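Local coordinates for protein 3-methylornithine synthase (Methanosarcina barkeri, PDB 3T7V) that isomerises L-lysine to (3R)-3-methyl-D-ornithine by radical SAM chemistry, using a [4Fe-4S] cluster and S-adenosylmethionine, in the pathway to pyrrolysine, at residues V129-V132 against Q133-E137. Residues are numbered along the deposited sequence; the frame is centred on the assembly and turned at random.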
loop_
_atom_site.group_PDB
_atom_site.type_symbol
_atom_site.label_atom_id
_atom_site.label_comp_id
_atom_site.label_asym_id
_atom_site.label_seq_id
_atom_site.Cartn_x
_atom_site.Cartn_y
_atom_site.Cartn_z
ATOM N N VAL A 129 -1.437 19.586 8.514
ATOM C CA VAL A 129 -1.967 20.346 7.343
ATOM C C VAL A 129 -0.834 21.228 6.783
ATOM O O VAL A 129 -0.679 21.297 5.537
ATOM C CB VAL A 129 -3.191 21.195 7.782
ATOM C CG1 VAL A 129 -3.667 22.028 6.568
ATOM C CG2 VAL A 129 -4.321 20.239 8.259
ATOM N N GLU A 130 -0.009 21.837 7.639
ATOM C CA GLU A 130 1.068 22.698 7.127
ATOM C C GLU A 130 2.121 21.844 6.439
ATOM O O GLU A 130 2.725 22.267 5.432
ATOM C CB GLU A 130 1.691 23.504 8.323
ATOM C CG GLU A 130 2.799 24.517 7.929
ATOM C CD GLU A 130 3.109 25.542 9.037
ATOM O OE1 GLU A 130 4.112 26.286 8.893
ATOM O OE2 GLU A 130 2.352 25.616 10.043
ATOM N N LEU A 131 2.366 20.652 6.986
ATOM C CA LEU A 131 3.320 19.720 6.320
ATOM C C LEU A 131 2.792 19.356 4.898
ATOM O O LEU A 131 3.561 19.384 3.883
ATOM C CB LEU A 131 3.573 18.438 7.175
ATOM C CG LEU A 131 4.605 17.472 6.610
ATOM C CD1 LEU A 131 4.980 16.588 7.831
ATOM C CD2 LEU A 131 3.982 16.655 5.545
ATOM N N VAL A 132 1.539 19.008 4.756
ATOM C CA VAL A 132 1.054 18.736 3.404
ATOM C C VAL A 132 1.175 19.949 2.479
ATOM O O VAL A 132 1.617 19.795 1.324
ATOM C CB VAL A 132 -0.450 18.305 3.499
ATOM C CG1 VAL A 132 -1.068 18.137 2.098
ATOM C CG2 VAL A 132 -0.577 16.969 4.265
ATOM N N GLN A 133 0.887 21.144 2.998
ATOM C CA GLN A 133 0.985 22.358 2.176
ATOM C C GLN A 133 2.429 22.525 1.705
ATOM O O GLN A 133 2.661 22.831 0.537
ATOM C CB GLN A 133 0.558 23.553 3.015
ATOM C CG GLN A 133 0.709 24.889 2.238
ATOM C CD GLN A 133 0.328 26.099 3.055
ATOM O OE1 GLN A 133 -0.281 25.991 4.077
ATOM N NE2 GLN A 133 0.767 27.264 2.632
ATOM N N ILE A 134 3.422 22.357 2.573
ATOM C CA ILE A 134 4.825 22.547 2.199
ATOM C C ILE A 134 5.248 21.555 1.197
ATOM O O ILE A 134 5.915 21.917 0.200
ATOM C CB ILE A 134 5.746 22.551 3.459
ATOM C CG1 ILE A 134 5.505 23.849 4.241
ATOM C CG2 ILE A 134 7.212 22.399 3.063
ATOM C CD1 ILE A 134 6.011 23.804 5.648
ATOM N N VAL A 135 4.918 20.276 1.407
ATOM C CA VAL A 135 5.295 19.301 0.400
ATOM C C VAL A 135 4.613 19.554 -0.964
ATOM O O VAL A 135 5.235 19.404 -2.032
ATOM C CB VAL A 135 4.954 17.861 0.905
ATOM C CG1 VAL A 135 5.234 16.836 -0.215
ATOM C CG2 VAL A 135 5.808 17.564 2.185
ATOM N N LYS A 136 3.334 19.953 -0.983
ATOM C CA LYS A 136 2.635 20.211 -2.252
ATOM C C LYS A 136 3.315 21.421 -2.923
ATOM O O LYS A 136 3.505 21.427 -4.144
ATOM C CB LYS A 136 1.170 20.488 -1.995
ATOM C CG LYS A 136 0.333 20.457 -3.269
ATOM C CD LYS A 136 0.133 19.016 -3.704
ATOM C CE LYS A 136 -0.796 19.015 -4.870
ATOM N NZ LYS A 136 -1.143 17.552 -5.181
ATOM N N GLU A 137 3.659 22.454 -2.123
ATOM C CA GLU A 137 4.323 23.641 -2.712
ATOM C C GLU A 137 5.698 23.299 -3.299
ATOM O O GLU A 137 6.094 23.874 -4.329
ATOM C CB GLU A 137 4.488 24.712 -1.636
ATOM C CG GLU A 137 3.214 25.462 -1.283
ATOM C CD GLU A 137 3.471 26.442 -0.128
ATOM O OE1 GLU A 137 4.611 26.452 0.501
ATOM O OE2 GLU A 137 2.511 27.167 0.174
#
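L131 and V135, one helical turn apart, run side by side in the same direction, and CD2 of the leucine meets CG2 of the valine at 3.9 Å. That valine methyl stands beside its own backbone N, where it also rests 3.4 Å from the carbonyl O of L131. Both residues pack on I96 of helix 93-103, so branched apolar side chains suit this buried face. Toward the solvent, E130 crosses I134 at a slant: the aliphatic CG of the glutamate lies 4.0 Å from CD1 of the isoleucine, which also lies against M93 and K97 of helix 93-103. The isoleucine directs CG1 back over the preceding turn because that branch is anti to its carbonyl carbon (chi1 -71°), and the extended glutamate offers its CG methylene while its carboxylate stays at the exposed surface. Beneath these side chains, the amides of Q133, I134, V135 and K136 bond to the carbonyls four residues earlier; V135 N to L131 O, at 3.0 Å, is nearly straight (176°). Q133, on a partly exposed turn, suits its place because its amide can both donate and accept: NE2 gives a hydrogen bond to OE2 of E137 at 3.0 Å, from above the carboxylate, and OE1 bonds weakly to K161. K136, bent at chi2 (75°), is long enough to bring NZ to the carbonyl oxygens of G162 and L141, while V132 and V135 press on strand 143-146. This is the i to i+4 pattern of an amphipathic alpha-helix, here helix 126-139 on the outside of the radical SAM TIM-type barrel, with the side chain of V132 about 13 Å from the bound methylornithine.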